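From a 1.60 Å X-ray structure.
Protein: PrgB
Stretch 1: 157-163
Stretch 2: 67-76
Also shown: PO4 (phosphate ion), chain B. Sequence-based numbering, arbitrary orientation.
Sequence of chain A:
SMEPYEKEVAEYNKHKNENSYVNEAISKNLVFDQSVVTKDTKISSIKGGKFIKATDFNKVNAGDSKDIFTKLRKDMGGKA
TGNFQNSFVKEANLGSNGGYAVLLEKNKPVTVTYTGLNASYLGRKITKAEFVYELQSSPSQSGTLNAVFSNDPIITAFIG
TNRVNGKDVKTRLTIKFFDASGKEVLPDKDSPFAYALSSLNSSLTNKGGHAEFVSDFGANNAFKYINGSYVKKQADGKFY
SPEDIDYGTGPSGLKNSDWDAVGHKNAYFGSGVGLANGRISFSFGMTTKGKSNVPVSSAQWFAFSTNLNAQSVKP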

# COMPACT_ATOMS: atom_id res chain seq x y z
N ALA A 157 2.89 6.41 -1.97
CA ALA A 157 2.55 6.14 -3.37
C ALA A 157 1.05 6.16 -3.60
O ALA A 157 0.28 5.66 -2.78
CB ALA A 157 3.07 4.78 -3.82
N PHE A 158 0.64 6.65 -4.77
CA PHE A 158 -0.72 6.45 -5.28
C PHE A 158 -0.58 5.69 -6.57
O PHE A 158 0.23 6.07 -7.42
CB PHE A 158 -1.42 7.79 -5.53
CG PHE A 158 -1.67 8.60 -4.27
CD1 PHE A 158 -0.62 9.30 -3.69
CD2 PHE A 158 -2.95 8.69 -3.69
CE1 PHE A 158 -0.85 10.11 -2.52
CE2 PHE A 158 -3.16 9.45 -2.49
CZ PHE A 158 -2.12 10.14 -1.94
N ILE A 159 -1.32 4.59 -6.73
CA ILE A 159 -1.11 3.71 -7.89
C ILE A 159 -2.46 3.37 -8.50
O ILE A 159 -3.42 3.02 -7.79
CB ILE A 159 -0.32 2.44 -7.47
CG1 ILE A 159 1.16 2.86 -7.13
CG2 ILE A 159 -0.36 1.31 -8.59
CD1 ILE A 159 2.02 1.81 -6.58
N GLY A 160 -2.52 3.37 -9.84
CA GLY A 160 -3.80 2.98 -10.43
C GLY A 160 -3.73 2.99 -11.94
O GLY A 160 -2.74 3.43 -12.54
N THR A 161 -4.82 2.51 -12.56
CA THR A 161 -4.95 2.51 -14.02
C THR A 161 -6.43 2.33 -14.37
O THR A 161 -7.28 2.23 -13.49
CB THR A 161 -4.06 1.43 -14.65
OG1 THR A 161 -4.06 1.63 -16.09
CG2 THR A 161 -4.62 0.04 -14.38
N ASN A 162 -6.72 2.32 -15.64
CA ASN A 162 -8.05 2.06 -16.16
C ASN A 162 -8.42 0.59 -15.97
O ASN A 162 -7.60 -0.29 -16.24
CB ASN A 162 -7.99 2.39 -17.67
CG ASN A 162 -9.28 2.26 -18.35
OD1 ASN A 162 -10.33 2.67 -17.84
ND2 ASN A 162 -9.22 1.77 -19.57
N ARG A 163 -9.68 0.30 -15.68
CA ARG A 163 -10.07 -1.11 -15.57
C ARG A 163 -10.83 -1.54 -16.83
O ARG A 163 -11.94 -1.07 -17.06
CB ARG A 163 -10.92 -1.36 -14.33
CG ARG A 163 -11.37 -2.80 -14.22
CD ARG A 163 -12.07 -3.13 -12.88
NE ARG A 163 -11.17 -3.12 -11.74
CZ ARG A 163 -10.30 -4.10 -11.49
NH1 ARG A 163 -10.25 -5.14 -12.31
NH2 ARG A 163 -9.52 -4.06 -10.44
P PO4 B . -14.11 4.06 -13.33
O1 PO4 B . -14.87 4.13 -12.02
O2 PO4 B . -13.61 2.62 -13.49
O3 PO4 B . -15.06 4.37 -14.47
O4 PO4 B . -12.97 5.03 -13.47
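Stretch 2 67-76: DIFTKLRKDM

After the N-cap Asp-67, stretch 2 forms a short helix, residues 68-72, and continues as an extended segment over Lys-74 and Asp-75; stretch 1 is a β-strand over 157-160 that runs on, still extended, through Arg-163. Helix and strand axes come within 8.1 Å and cross at -43°, their N-to-C directions pointing broadly the same way. The chains draw closer beyond the helix: the CA atoms of Gly-160 and Leu-72 are 5.1 Å apart, those of Thr-161 and Arg-73 4.2 Å, and those of Asn-162 and Lys-74 4.3 Å. The contact buries 447 Å², counting both sides, and brings together residues at least 86 positions apart in sequence.

Asp-67 caps the helix: its OD2 accepts from Thr-70 N at 2.9 Å, while Thr-70 OG1 donates to Asp-67 OD1 at 2.6 Å. Within the helix, Leu-72 N reaches Ile-68 O at 2.9 Å and Arg-73 N reaches Phe-69 O at 3.1 Å. Arg-73 (phi/psi -82/63) is the first residue to leave helical geometry, and Lys-74 (-146/155) is extended. The turn is accompanied by a weak hydrogen bond from Lys-74 N to Leu-72 O, 2.9 Å, and by Lys-74 NZ folding back to Lys-71 O at 2.7 Å.

No direct hydrogen bond joins the two stretches. Close as they are, the backbones meet instead through CA-H...O contacts, Thr-161 CA to Leu-72 O and Arg-73 CA to Thr-161 O, each 3.4 Å. Leu-72 O also lies 3.5 Å from Thr-161 N, but at a poor angle for hydrogen bonding. Gly-160 has no side chain, and the tight fit here depends on that: an ideal CB would point toward stretch 2 and lie only 3.2 Å from Leu-72 CB.

On the strand, Phe-158 points toward the helix and meets three of its residues. Ile-68 covers one face of the ring, with Ile-68 CD1 4.2 Å from the Phe-158 ring centroid in a CH-pi contact and Ile-68 CG2 3.9 Å from Phe-158 CD2. Phe-69 CE1 lies at the edge of the Phe-158 ring, 4.1 Å from Phe-158 CD2; the Phe-69 side chain starts sideways, but its end comes nearer the strand. Leu-72 points toward stretch 1 and packs its CD1 3.6 Å from Phe-158 CB. Ile-159 turns away, leaving its backbone N 4.0 Å from Leu-72 CD1.

Past the helix, water supplies the polar links. One water donates to Asp-75 OD2 at 2.6 Å and accepts from Asn-162 ND2 at 3.0 Å, bridging side chains whose CB atoms, in Asn-162 and Asp-75, are 4.1 Å apart. A second accepts from Met-76 N at 3.0 Å and hydrogen-bonds Thr-161 OG1 at 2.9 Å. The end of Arg-73 leads away from stretch 1, and its NE donates to O4 of the phosphate ion, probably from the crystallisation liquor, at 2.9 Å.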

# COMPACT_ATOMS: atom_id res chain seq x y z
N ASP A 67 -10.10 14.52 -8.63
CA ASP A 67 -9.32 13.94 -7.55
C ASP A 67 -8.20 13.11 -8.15
O ASP A 67 -8.26 12.69 -9.31
CB ASP A 67 -10.23 13.10 -6.67
CG ASP A 67 -10.87 11.95 -7.46
OD1 ASP A 67 -11.82 12.20 -8.26
OD2 ASP A 67 -10.42 10.80 -7.30
N ILE A 68 -7.19 12.80 -7.33
CA ILE A 68 -6.03 12.02 -7.79
C ILE A 68 -6.43 10.63 -8.25
O ILE A 68 -5.79 10.06 -9.16
CB ILE A 68 -4.94 11.99 -6.68
CG1 ILE A 68 -3.63 11.47 -7.30
CG2 ILE A 68 -5.42 11.19 -5.41
CD1 ILE A 68 -2.43 11.81 -6.46
N PHE A 69 -7.45 10.02 -7.62
CA PHE A 69 -7.81 8.67 -8.03
C PHE A 69 -8.38 8.68 -9.43
O PHE A 69 -8.15 7.75 -10.21
CB PHE A 69 -8.78 8.05 -7.01
CG PHE A 69 -8.25 8.05 -5.59
CD1 PHE A 69 -7.28 7.15 -5.21
CD2 PHE A 69 -8.73 8.97 -4.66
CE1 PHE A 69 -6.76 7.15 -3.96
CE2 PHE A 69 -8.23 8.98 -3.35
CZ PHE A 69 -7.23 8.05 -3.01
N THR A 70 -9.21 9.69 -9.73
CA THR A 70 -9.79 9.77 -11.06
C THR A 70 -8.69 9.98 -12.09
O THR A 70 -8.70 9.34 -13.14
CB THR A 70 -10.83 10.89 -11.10
OG1 THR A 70 -11.94 10.52 -10.24
CG2 THR A 70 -11.39 11.07 -12.53
N LYS A 71 -7.71 10.84 -11.79
CA LYS A 71 -6.57 11.03 -12.67
C LYS A 71 -5.80 9.73 -12.89
O LYS A 71 -5.28 9.49 -14.00
CB LYS A 71 -5.64 12.12 -12.12
CG LYS A 71 -6.30 13.50 -12.20
CD LYS A 71 -5.38 14.55 -11.55
CE LYS A 71 -6.02 15.96 -11.60
NZ LYS A 71 -5.00 16.93 -11.05
N LEU A 72 -5.67 8.92 -11.86
CA LEU A 72 -4.99 7.65 -11.96
C LEU A 72 -5.68 6.63 -12.84
O LEU A 72 -5.03 5.85 -13.49
CB LEU A 72 -4.74 7.05 -10.58
CG LEU A 72 -3.61 7.70 -9.80
CD1 LEU A 72 -3.68 7.32 -8.35
CD2 LEU A 72 -2.27 7.32 -10.40
N ARG A 73 -7.01 6.63 -12.85
CA ARG A 73 -7.75 5.63 -13.60
C ARG A 73 -7.94 5.88 -15.09
O ARG A 73 -9.03 6.03 -15.57
CB ARG A 73 -9.10 5.38 -12.93
CG ARG A 73 -9.01 4.78 -11.55
CD ARG A 73 -10.37 4.37 -11.02
NE ARG A 73 -11.28 5.48 -11.11
CZ ARG A 73 -11.51 6.34 -10.13
NH1 ARG A 73 -10.93 6.19 -8.96
NH2 ARG A 73 -12.32 7.33 -10.32
N LYS A 74 -6.83 5.92 -15.79
CA LYS A 74 -6.77 6.06 -17.22
C LYS A 74 -5.56 5.25 -17.67
O LYS A 74 -4.63 5.02 -16.92
CB LYS A 74 -6.75 7.51 -17.68
CG LYS A 74 -5.58 8.35 -17.25
CD LYS A 74 -5.61 9.70 -17.94
CE LYS A 74 -4.66 10.70 -17.30
NZ LYS A 74 -5.22 11.23 -16.05
N ASP A 75 -5.59 4.80 -18.91
CA ASP A 75 -4.52 3.96 -19.43
C ASP A 75 -3.47 4.89 -20.03
O ASP A 75 -3.75 5.58 -21.02
CB ASP A 75 -5.09 3.02 -20.49
CG ASP A 75 -4.09 1.97 -20.93
OD1 ASP A 75 -2.89 2.15 -20.76
OD2 ASP A 75 -4.54 0.93 -21.42
N MET A 76 -2.29 4.93 -19.43
CA MET A 76 -1.21 5.79 -19.94
C MET A 76 -0.14 5.00 -20.67
O MET A 76 0.95 5.54 -20.91
CB MET A 76 -0.60 6.59 -18.80
CG MET A 76 -1.61 7.48 -18.14
SD MET A 76 -2.32 8.72 -19.22
CE MET A 76 -1.12 10.06 -19.19
O HOH W 1 -7.07 0.39 -21.05
O HOH W 2 -1.76 2.99 -17.19